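Local coordinates for SusD/RagB family nutrient-binding outer membrane lipoprotein (Bacteroides vulgatus, PDB 4F7A), which probably binds glycans, mucin O-glycans among them, at the outer membrane as a SusD-like lipoprotein of a nutrient-uptake system, at residues A[248-253]-A[327-332]; A[275-280]-A[366-371]; A[280-285]-A[427-432]; A[293-298]-A[314-319]. All blocks are in the same frame, centred on the assembly; numbering follows the deposited sequence. Where two conformers were deposited one is given.

How the interactions relate
From the N terminus, segment 248-253 leads into helix 251-257 and is met by 327-332, so interaction 1 closes a loop of 73 residues. Within that loop begin interaction 2, which joins 275-280 to helix 356-371, and interaction 3, which joins 280-285 to the end of helix 416-431; both second partners lie beyond strand 329-332. Interactions 1, 2 and 3 therefore cross one another, while interaction 4, between 293-298 and 314-319, is nested inside all three loops. Interactions 2 and 3 share S280 and pack directly, their centres about 7 Å apart. Interaction 4 joins them through S280 O and N319 ND2, and touches interaction 1 through L252 and I318.

Interaction 1 (A[248-253]-A[327-332]); sequences YQNPLA and TPAVLL
N250 reaches across to T327 with its side-chain amide, making the hydrogen bond between the two segments: ND2 to T327 O is 3.1 Å, with a nearly straight N-H···O angle of 164°. The acceptor lies in the amide plane of N250, whereas the nitrogen stands well above the T327 carbonyl plane. With CG of N250 anti to the backbone N (chi1 -170°), the side chain leaves the chain on the T327 side. The other end of the amide works within its own segment. OD1 accepts from L252 N at 3.0 Å, in the carbonyl plane, and this makes N250 the N-cap of helix 251-257. Asparagine suits the place because it can cap a helix and donate to a loop at once. The segment it meets enters strand 329-332, which pairs antiparallel with strand 241-243 in a small sheet of this largely helical, TPR-like protein.

The apolar contact is between A329 CB and Y248 CE2, 4.0 Å apart at the edge of the ring. The same CB is 3.5 Å from Y248 OH and 4.0 Å from N250 ND2; the small methyl lets both side chains come close to the strand. The Y248 hydroxyl is hydrogen-bonded to Y33 O, and T327 OG1 turns back to T324 N.

Interaction 2 (A[275-280]-A[366-371]); sequences EDPRIS and TSFSQW
R278 leaves its backbone with CG anti to the carbonyl carbon and bends at chi3 (-71°), which turns NE toward D276; the guanidinium then meets S367 and F368 of the facing helix. On S367, OG is anti to the backbone N and lies in the guanidinium plane, where R278 NH1 donates to it over 2.8 Å in a somewhat bent bond. F368 comes over one guanidinium face with its rim atom CE1, 3.6 Å from R278 CZ. The two planes are 59° apart, so the ring leans on the cation without stacking flat against it. Farther round the same ring, CE2 is 3.4 Å from CG of P277, a rigid apolar residue that suits an aromatic neighbour.

D276 fixes the rotation of the guanidinium. R278 NE and NH2 grip the carboxylate side-on, one nitrogen to each oxygen, both through syn lone pairs: NE to OD1 is 2.9 Å and almost straight at 176°, and NH2 to OD2 is 2.8 Å. OD1 also takes R278 N on its anti lone pair, capping the type I turn from D276 to I279. Arginine can serve carboxylate, hydroxyl and ring together, and the buried ion pair probably keeps both charges stable.

The turn lies between helix 265-273, which ends in a Schellman motif at E275, and helix 279-282. It packs on helix 356-371, while helix 416-431 supplies Q426 to R278 NH2 and packs I429 against D276 and R278.

Interaction 3 (A[280-285]-A[427-432]); sequences SIYYNP and KWIACW
Y282 lays its ring on the indole of W432 in an offset stack, the six-membered rings 4.0 Å apart between centroids with planes at 7°. The two side chains run past each other in opposite directions. As a result Y282 CB sits over the face of the indole six-membered ring in a CH-pi contact, and W432 CB in turn lies 3.4 Å from Y282 CE2. At the far end of the tyrosine, OH donates to I429 O over 2.8 Å from above the carbonyl plane, and the I429 methyl CG2 is 4.0 Å from Y282 CE2. Y283 meets another part of the indole: W432 NE1 donates to its OH at 2.8 Å with an N-H···O angle of 150°, the hydroxyl tilted slightly from the indole plane. Its ring is inclined obliquely to the five-membered ring.

With CG anti to the backbone N (chi1 -174°), the W432 side chain leaves the residue just beyond helix 416-431 on the side of the two tyrosines. These are adjacent in sequence, at the end of helix 279-282, and approach the indole by face and by hydroxyl. Outside this cluster, W371 of helix 356-371 meets the Y282 ring edge-to-face, Y60 does so with W432, and I267 of helix 265-273 packs on both Y283 and W432.

Tyrosine and tryptophan suit this buried site because each offers a broad apolar face and a polar rim. The polar rim atoms OH of Y282 and NE1 of W432 are satisfied within the contact, and Y283 OH, acceptor of the indole N-H, also has a weak hydrogen bond with Y60 O, while the Y282 and W432 faces stack in the buried interior.

Interaction 4 (A[293-298]-A[314-319]); sequences EEYLGV and SYSFIN
L296 and S316 bring the two irregular segments to 5.2 Å between CA atoms, and S316 N donates to L296 O over 2.9 Å, in the carbonyl plane. The side chain of S316 returns the bond: OG accepts from L296 N, also at 2.9 Å, with an N-H···O angle of 151°. With chi1 at -71° OG stands beside S316 N, and the two atoms reach the N-H and C=O of L296 respectively. Serine suits this place because its short hydroxyl can stand in for a backbone acceptor. The same OG comes within 3.2 Å of Y295 CA.

Neither segment is regular helix or strand. They belong to the long connection between helix 279-282 and strand 329-332, and backbone bonds from V298 and S316 to M263 tie both to strand 262-263.

Y315 provides the apolar half. L296 CB lies over one face of its ring in a CH-pi contact, 3.9 Å from the centroid, and the two side chains cross at about a right angle. The G297 backbone meets the ring edge, where Y315 CE2 is 3.2 Å from G297 O. V298 CG2 packs 4.0 Å from Y315 CD2, while the Y315 hydroxyl bonds to Y389 OH.

Interaction 1 (A[248-253]-A[327-332])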
# COMPACT_ATOMS: atom_id res chain seq x y z
N TYR A 248 13.92 5.52 -13.75
CA TYR A 248 12.81 4.70 -13.23
C TYR A 248 11.59 4.81 -14.13
O TYR A 248 11.26 5.88 -14.59
CB TYR A 248 12.43 5.16 -11.83
CG TYR A 248 11.29 4.42 -11.19
CD1 TYR A 248 11.48 3.18 -10.58
CD2 TYR A 248 10.01 4.97 -11.16
CE1 TYR A 248 10.45 2.52 -9.95
CE2 TYR A 248 8.95 4.30 -10.52
CZ TYR A 248 9.18 3.08 -9.91
OH TYR A 248 8.14 2.43 -9.29
N GLN A 249 10.93 3.69 -14.36
CA GLN A 249 9.69 3.68 -15.14
C GLN A 249 8.62 3.12 -14.22
O GLN A 249 8.89 2.20 -13.44
CB GLN A 249 9.84 2.77 -16.37
CG GLN A 249 10.99 3.15 -17.33
CD GLN A 249 10.69 4.39 -18.12
OE1 GLN A 249 10.18 4.32 -19.24
NE2 GLN A 249 11.02 5.55 -17.55
N ASN A 250 7.41 3.67 -14.29
CA ASN A 250 6.33 3.20 -13.48
C ASN A 250 5.85 1.83 -14.00
O ASN A 250 5.36 1.72 -15.12
CB ASN A 250 5.19 4.22 -13.49
CG ASN A 250 4.11 3.91 -12.48
OD1 ASN A 250 3.68 2.76 -12.36
ND2 ASN A 250 3.63 4.94 -11.76
N PRO A 251 5.98 0.78 -13.18
CA PRO A 251 5.68 -0.55 -13.72
C PRO A 251 4.20 -0.79 -13.97
O PRO A 251 3.85 -1.65 -14.78
CB PRO A 251 6.21 -1.49 -12.63
CG PRO A 251 6.19 -0.70 -11.42
CD PRO A 251 6.52 0.70 -11.81
N LEU A 252 3.32 -0.05 -13.30
CA LEU A 252 1.88 -0.17 -13.55
C LEU A 252 1.58 0.18 -14.99
O LEU A 252 0.77 -0.49 -15.63
CB LEU A 252 1.08 0.69 -12.58
CG LEU A 252 -0.45 0.67 -12.70
CD1 LEU A 252 -1.07 -0.70 -12.46
CD2 LEU A 252 -1.04 1.72 -11.73
N ALA A 253 2.26 1.20 -15.50
CA ALA A 253 2.09 1.63 -16.87
C ALA A 253 2.61 0.57 -17.81
O ALA A 253 2.05 0.38 -18.89
CB ALA A 253 2.78 3.03 -17.14
N THR A 327 5.09 8.62 -15.04
CA THR A 327 4.29 9.04 -13.88
C THR A 327 4.99 8.62 -12.56
O THR A 327 5.26 7.45 -12.37
CB THR A 327 2.90 8.38 -13.91
OG1 THR A 327 2.20 8.81 -15.10
CG2 THR A 327 2.09 8.75 -12.67
N PRO A 328 5.27 9.58 -11.65
CA PRO A 328 5.86 9.13 -10.37
C PRO A 328 4.94 8.09 -9.68
O PRO A 328 3.72 8.20 -9.77
CB PRO A 328 5.94 10.42 -9.54
CG PRO A 328 6.03 11.51 -10.54
CD PRO A 328 5.12 11.05 -11.68
N ALA A 329 5.54 7.08 -9.05
CA ALA A 329 4.80 6.03 -8.37
C ALA A 329 4.47 6.47 -6.95
O ALA A 329 5.35 6.53 -6.10
CB ALA A 329 5.63 4.72 -8.32
N VAL A 330 3.20 6.75 -6.70
CA VAL A 330 2.76 7.24 -5.41
C VAL A 330 2.92 6.18 -4.31
O VAL A 330 2.56 5.01 -4.51
CB VAL A 330 1.29 7.68 -5.48
CG1 VAL A 330 0.79 8.06 -4.14
CG2 VAL A 330 1.16 8.86 -6.49
N LEU A 331 3.50 6.60 -3.17
CA LEU A 331 3.73 5.74 -2.00
C LEU A 331 2.99 6.21 -0.75
O LEU A 331 2.53 5.38 0.04
CB LEU A 331 5.23 5.64 -1.67
CG LEU A 331 6.08 4.90 -2.71
CD1 LEU A 331 7.53 4.91 -2.29
CD2 LEU A 331 5.55 3.47 -2.92
N LEU A 332 2.93 7.52 -0.54
CA LEU A 332 2.30 8.09 0.67
C LEU A 332 1.82 9.53 0.37
O LEU A 332 2.62 10.40 0.07
CB LEU A 332 3.30 8.07 1.83
CG LEU A 332 2.72 8.27 3.23
CD1 LEU A 332 3.66 7.71 4.29
CD2 LEU A 332 2.42 9.73 3.48

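Interaction 2 (A[275-280]-A[366-371])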
# COMPACT_ATOMS: atom_id res chain seq x y z
N GLU A 275 -20.87 8.83 -7.82
CA GLU A 275 -20.75 9.76 -8.95
C GLU A 275 -19.45 10.52 -8.81
O GLU A 275 -19.41 11.74 -8.88
CB GLU A 275 -21.98 10.68 -9.04
CG GLU A 275 -23.26 9.87 -9.30
CD GLU A 275 -24.48 10.73 -9.66
OE1 GLU A 275 -24.76 11.72 -8.97
OE2 GLU A 275 -25.17 10.38 -10.63
N ASP A 276 -18.39 9.76 -8.58
CA ASP A 276 -17.12 10.32 -8.14
C ASP A 276 -16.39 10.90 -9.34
O ASP A 276 -16.16 10.19 -10.32
CB ASP A 276 -16.31 9.23 -7.45
CG ASP A 276 -15.17 9.76 -6.65
OD1 ASP A 276 -14.34 10.53 -7.20
OD2 ASP A 276 -15.09 9.37 -5.45
N PRO A 277 -15.98 12.18 -9.26
CA PRO A 277 -15.29 12.77 -10.42
C PRO A 277 -13.91 12.20 -10.67
O PRO A 277 -13.31 12.50 -11.72
CB PRO A 277 -15.18 14.25 -10.06
CG PRO A 277 -15.27 14.30 -8.62
CD PRO A 277 -16.10 13.12 -8.15
N ARG A 278 -13.38 11.38 -9.75
CA ARG A 278 -12.12 10.72 -10.02
C ARG A 278 -12.29 9.50 -10.96
O ARG A 278 -11.29 8.96 -11.47
CB ARG A 278 -11.44 10.29 -8.72
CG ARG A 278 -10.95 11.45 -7.87
CD ARG A 278 -10.70 11.04 -6.42
NE ARG A 278 -11.92 10.75 -5.66
CZ ARG A 278 -11.95 10.64 -4.33
NH1 ARG A 278 -10.85 10.79 -3.59
NH2 ARG A 278 -13.10 10.37 -3.71
N ILE A 279 -13.53 9.05 -11.18
CA ILE A 279 -13.76 7.82 -11.93
C ILE A 279 -13.09 7.85 -13.33
O ILE A 279 -12.44 6.88 -13.73
CB ILE A 279 -15.28 7.47 -12.00
CG1 ILE A 279 -15.47 6.00 -12.43
CG2 ILE A 279 -16.04 8.42 -12.91
CD1 ILE A 279 -16.92 5.46 -12.26
N SER A 280 -13.21 8.96 -14.06
CA SER A 280 -12.71 9.03 -15.44
C SER A 280 -11.22 9.39 -15.46
O SER A 280 -10.56 9.28 -16.48
CB SER A 280 -13.48 10.05 -16.29
OG SER A 280 -13.25 11.39 -15.88
N THR A 366 -8.23 17.08 -0.50
CA THR A 366 -6.83 16.95 -0.84
C THR A 366 -6.64 15.93 -1.98
O THR A 366 -5.85 16.16 -2.92
CB THR A 366 -5.98 16.60 0.41
OG1 THR A 366 -6.04 17.71 1.34
CG2 THR A 366 -4.51 16.34 0.04
N SER A 367 -7.36 14.81 -1.90
CA SER A 367 -7.34 13.80 -2.95
C SER A 367 -7.87 14.35 -4.28
O SER A 367 -7.25 14.18 -5.33
CB SER A 367 -8.14 12.58 -2.52
OG SER A 367 -8.18 11.64 -3.55
N PHE A 368 -9.00 15.05 -4.24
CA PHE A 368 -9.51 15.69 -5.45
C PHE A 368 -8.45 16.60 -6.09
O PHE A 368 -8.25 16.56 -7.31
CB PHE A 368 -10.73 16.55 -5.13
CG PHE A 368 -12.05 15.81 -5.15
CD1 PHE A 368 -12.18 14.55 -4.59
CD2 PHE A 368 -13.18 16.43 -5.69
CE1 PHE A 368 -13.42 13.90 -4.58
CE2 PHE A 368 -14.41 15.79 -5.69
CZ PHE A 368 -14.52 14.52 -5.10
N SER A 369 -7.80 17.43 -5.28
CA SER A 369 -6.76 18.33 -5.76
C SER A 369 -5.55 17.60 -6.36
O SER A 369 -5.01 18.03 -7.36
CB SER A 369 -6.30 19.27 -4.65
OG SER A 369 -7.36 20.12 -4.25
N GLN A 370 -5.13 16.50 -5.73
CA GLN A 370 -4.02 15.68 -6.25
C GLN A 370 -4.26 15.30 -7.71
O GLN A 370 -3.34 15.30 -8.51
CB GLN A 370 -3.95 14.39 -5.43
CG GLN A 370 -2.86 13.43 -5.83
CD GLN A 370 -2.88 12.14 -5.05
OE1 GLN A 370 -3.31 12.11 -3.90
NE2 GLN A 370 -2.42 11.07 -5.67
N TRP A 371 -5.50 14.91 -8.01
CA TRP A 371 -5.88 14.33 -9.30
C TRP A 371 -6.45 15.34 -10.27
O TRP A 371 -6.70 15.00 -11.41
CB TRP A 371 -6.87 13.18 -9.07
CG TRP A 371 -6.25 12.02 -8.38
CD1 TRP A 371 -6.46 11.63 -7.09
CD2 TRP A 371 -5.27 11.14 -8.91
NE1 TRP A 371 -5.67 10.55 -6.79
CE2 TRP A 371 -4.93 10.22 -7.89
CE3 TRP A 371 -4.63 11.03 -10.15
CZ2 TRP A 371 -4.01 9.19 -8.08
CZ3 TRP A 371 -3.71 10.00 -10.34
CH2 TRP A 371 -3.41 9.10 -9.29

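Interaction 3 (A[280-285]-A[427-432])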
# COMPACT_ATOMS: atom_id res chain seq x y z
N SER A 280 -13.21 8.96 -14.06
CA SER A 280 -12.71 9.03 -15.44
C SER A 280 -11.22 9.39 -15.46
O SER A 280 -10.56 9.28 -16.48
CB SER A 280 -13.48 10.05 -16.29
OG SER A 280 -13.25 11.39 -15.88
N ILE A 281 -10.71 9.82 -14.31
CA ILE A 281 -9.27 10.07 -14.13
C ILE A 281 -8.52 8.76 -13.89
O ILE A 281 -7.47 8.49 -14.49
CB ILE A 281 -9.00 11.04 -12.97
CG1 ILE A 281 -9.69 12.39 -13.23
CG2 ILE A 281 -7.47 11.24 -12.78
CD1 ILE A 281 -9.67 13.36 -11.97
N TYR A 282 -9.11 7.91 -13.06
CA TYR A 282 -8.55 6.60 -12.78
C TYR A 282 -8.71 5.58 -13.92
O TYR A 282 -7.78 4.83 -14.20
CB TYR A 282 -9.20 6.02 -11.53
CG TYR A 282 -8.88 6.66 -10.18
CD1 TYR A 282 -8.30 7.93 -10.06
CD2 TYR A 282 -9.26 6.02 -9.00
CE1 TYR A 282 -8.03 8.49 -8.82
CE2 TYR A 282 -9.02 6.59 -7.76
CZ TYR A 282 -8.38 7.82 -7.67
OH TYR A 282 -8.13 8.39 -6.45
N TYR A 283 -9.89 5.53 -14.51
CA TYR A 283 -10.25 4.50 -15.48
C TYR A 283 -10.93 5.10 -16.71
O TYR A 283 -11.28 6.29 -16.75
CB TYR A 283 -11.17 3.45 -14.85
CG TYR A 283 -10.54 2.73 -13.66
CD1 TYR A 283 -9.71 1.64 -13.84
CD2 TYR A 283 -10.78 3.16 -12.36
CE1 TYR A 283 -9.11 1.00 -12.74
CE2 TYR A 283 -10.22 2.50 -11.26
CZ TYR A 283 -9.40 1.43 -11.45
OH TYR A 283 -8.85 0.79 -10.35
N ASN A 284 -11.12 4.25 -17.72
CA ASN A 284 -11.84 4.60 -18.94
C ASN A 284 -13.15 3.81 -18.97
O ASN A 284 -13.23 2.73 -18.39
CB ASN A 284 -11.03 4.21 -20.18
CG ASN A 284 -9.78 5.08 -20.38
OD1 ASN A 284 -9.67 6.17 -19.82
ND2 ASN A 284 -8.84 4.59 -21.20
N PRO A 285 -14.17 4.33 -19.68
CA PRO A 285 -15.38 3.54 -19.85
C PRO A 285 -15.10 2.22 -20.54
O PRO A 285 -14.15 2.09 -21.31
CB PRO A 285 -16.26 4.42 -20.75
CG PRO A 285 -15.73 5.83 -20.57
CD PRO A 285 -14.27 5.66 -20.32
N LYS A 427 -10.17 6.87 2.17
CA LYS A 427 -8.72 6.69 2.13
C LYS A 427 -8.36 5.71 1.02
O LYS A 427 -7.36 5.88 0.31
CB LYS A 427 -8.17 6.23 3.47
CG LYS A 427 -6.64 6.18 3.58
CD LYS A 427 -6.14 5.95 5.00
CE LYS A 427 -6.46 4.58 5.53
NZ LYS A 427 -5.76 4.31 6.80
N TRP A 428 -9.15 4.65 0.89
CA TRP A 428 -8.93 3.62 -0.15
C TRP A 428 -9.04 4.23 -1.56
O TRP A 428 -8.20 3.97 -2.44
CB TRP A 428 -9.90 2.49 0.09
CG TRP A 428 -9.96 1.34 -0.87
CD1 TRP A 428 -9.22 0.18 -0.82
CD2 TRP A 428 -10.91 1.16 -1.91
NE1 TRP A 428 -9.64 -0.69 -1.81
CE2 TRP A 428 -10.68 -0.11 -2.48
CE3 TRP A 428 -11.94 1.94 -2.41
CZ2 TRP A 428 -11.43 -0.59 -3.54
CZ3 TRP A 428 -12.70 1.45 -3.45
CH2 TRP A 428 -12.44 0.20 -4.01
N ILE A 429 -10.04 5.07 -1.77
CA ILE A 429 -10.11 5.78 -3.06
C ILE A 429 -8.83 6.64 -3.25
O ILE A 429 -8.23 6.63 -4.33
CB ILE A 429 -11.38 6.67 -3.22
CG1 ILE A 429 -12.66 5.84 -3.10
CG2 ILE A 429 -11.35 7.36 -4.59
CD1 ILE A 429 -13.99 6.71 -2.92
N ALA A 430 -8.40 7.30 -2.18
CA ALA A 430 -7.31 8.26 -2.22
C ALA A 430 -5.93 7.64 -2.33
O ALA A 430 -5.01 8.30 -2.81
CB ALA A 430 -7.37 9.18 -0.97
N CYS A 431 -5.77 6.37 -1.91
CA CYS A 431 -4.47 5.68 -2.01
C CYS A 431 -4.19 5.10 -3.39
O CYS A 431 -3.09 4.61 -3.63
CB CYS A 431 -4.38 4.57 -0.95
SG CYS A 431 -4.07 5.21 0.72
N TRP A 432 -5.20 5.12 -4.27
CA TRP A 432 -5.12 4.56 -5.61
C TRP A 432 -3.96 5.22 -6.37
O TRP A 432 -3.79 6.45 -6.27
CB TRP A 432 -6.45 4.82 -6.34
CG TRP A 432 -6.57 4.17 -7.69
CD1 TRP A 432 -7.14 2.97 -7.97
CD2 TRP A 432 -6.09 4.68 -8.94
NE1 TRP A 432 -7.05 2.69 -9.30
CE2 TRP A 432 -6.42 3.74 -9.92
CE3 TRP A 432 -5.43 5.86 -9.33
CZ2 TRP A 432 -6.11 3.93 -11.27
CZ3 TRP A 432 -5.12 6.03 -10.65
CH2 TRP A 432 -5.47 5.07 -11.61

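Interaction 4 (A[293-298]-A[314-319])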
# COMPACT_ATOMS: atom_id res chain seq x y z
N GLU A 293 -20.49 3.70 -22.48
CA GLU A 293 -20.39 4.87 -21.63
C GLU A 293 -20.39 4.50 -20.13
O GLU A 293 -20.43 5.37 -19.27
CB GLU A 293 -21.55 5.83 -21.92
CG GLU A 293 -21.64 6.27 -23.38
CD GLU A 293 -22.80 7.22 -23.59
OE1 GLU A 293 -22.80 8.29 -22.95
OE2 GLU A 293 -23.72 6.89 -24.38
N GLU A 294 -20.36 3.21 -19.81
CA GLU A 294 -20.39 2.76 -18.42
C GLU A 294 -19.00 2.35 -17.95
O GLU A 294 -18.12 1.98 -18.75
CB GLU A 294 -21.37 1.60 -18.27
CG GLU A 294 -22.82 1.99 -18.54
CD GLU A 294 -23.66 0.81 -19.00
OE1 GLU A 294 -23.50 -0.29 -18.44
OE2 GLU A 294 -24.45 0.97 -19.96
N TYR A 295 -18.82 2.42 -16.64
CA TYR A 295 -17.61 1.90 -16.02
C TYR A 295 -17.93 0.55 -15.43
O TYR A 295 -18.75 0.45 -14.51
CB TYR A 295 -17.10 2.85 -14.94
CG TYR A 295 -16.58 4.14 -15.55
CD1 TYR A 295 -17.44 5.18 -15.88
CD2 TYR A 295 -15.23 4.29 -15.84
CE1 TYR A 295 -16.96 6.36 -16.48
CE2 TYR A 295 -14.74 5.45 -16.43
CZ TYR A 295 -15.60 6.48 -16.74
OH TYR A 295 -15.10 7.61 -17.32
N LEU A 296 -17.28 -0.48 -15.94
CA LEU A 296 -17.54 -1.86 -15.52
C LEU A 296 -16.27 -2.45 -14.93
O LEU A 296 -15.24 -2.42 -15.56
CB LEU A 296 -18.00 -2.71 -16.71
CG LEU A 296 -19.27 -2.30 -17.43
CD1 LEU A 296 -19.55 -3.29 -18.57
CD2 LEU A 296 -20.48 -2.21 -16.47
N GLY A 297 -16.37 -2.94 -13.69
CA GLY A 297 -15.28 -3.57 -12.99
C GLY A 297 -15.34 -5.09 -12.98
O GLY A 297 -16.41 -5.69 -12.90
N VAL A 298 -14.17 -5.71 -13.04
CA VAL A 298 -14.06 -7.15 -13.05
C VAL A 298 -14.29 -7.74 -11.66
O VAL A 298 -13.61 -7.36 -10.70
CB VAL A 298 -12.67 -7.57 -13.59
CG1 VAL A 298 -12.52 -9.09 -13.65
CG2 VAL A 298 -12.45 -6.91 -15.00
N SER A 314 -13.45 -6.66 -22.36
CA SER A 314 -14.07 -5.38 -22.74
C SER A 314 -14.61 -4.55 -21.57
O SER A 314 -15.30 -3.55 -21.78
CB SER A 314 -15.15 -5.63 -23.79
OG SER A 314 -14.53 -6.22 -24.92
N TYR A 315 -14.26 -4.95 -20.35
CA TYR A 315 -14.54 -4.13 -19.15
C TYR A 315 -13.63 -2.90 -19.09
O TYR A 315 -12.75 -2.70 -19.96
CB TYR A 315 -14.45 -4.99 -17.88
CG TYR A 315 -15.75 -5.72 -17.53
CD1 TYR A 315 -16.60 -6.22 -18.53
CD2 TYR A 315 -16.12 -5.91 -16.21
CE1 TYR A 315 -17.79 -6.90 -18.20
CE2 TYR A 315 -17.26 -6.59 -15.88
CZ TYR A 315 -18.12 -7.06 -16.86
OH TYR A 315 -19.28 -7.71 -16.48
N SER A 316 -13.85 -2.05 -18.10
CA SER A 316 -13.11 -0.79 -18.01
C SER A 316 -11.62 -1.02 -17.74
O SER A 316 -11.25 -1.84 -16.91
CB SER A 316 -13.67 0.11 -16.92
OG SER A 316 -14.93 0.64 -17.30
N PHE A 317 -10.79 -0.27 -18.47
CA PHE A 317 -9.36 -0.36 -18.37
C PHE A 317 -8.86 0.86 -17.63
O PHE A 317 -9.55 1.88 -17.59
CB PHE A 317 -8.74 -0.39 -19.78
CG PHE A 317 -7.35 -0.98 -19.82
CD1 PHE A 317 -7.16 -2.32 -19.60
CD2 PHE A 317 -6.24 -0.18 -20.06
CE1 PHE A 317 -5.89 -2.88 -19.62
CE2 PHE A 317 -4.96 -0.75 -20.10
CZ PHE A 317 -4.79 -2.09 -19.87
N ILE A 318 -7.66 0.76 -17.06
CA ILE A 318 -6.99 1.90 -16.48
C ILE A 318 -6.86 3.02 -17.50
O ILE A 318 -6.75 2.79 -18.70
CB ILE A 318 -5.60 1.52 -15.91
CG1 ILE A 318 -5.18 2.49 -14.81
CG2 ILE A 318 -4.52 1.42 -17.04
CD1 ILE A 318 -3.89 2.05 -14.04
N ASN A 319 -6.91 4.25 -17.00
CA ASN A 319 -6.64 5.44 -17.82
C ASN A 319 -5.13 5.62 -18.03
O ASN A 319 -4.38 5.98 -17.10
CB ASN A 319 -7.23 6.68 -17.14
CG ASN A 319 -7.12 7.92 -18.00
OD1 ASN A 319 -6.19 8.04 -18.80
ND2 ASN A 319 -8.07 8.89 -17.83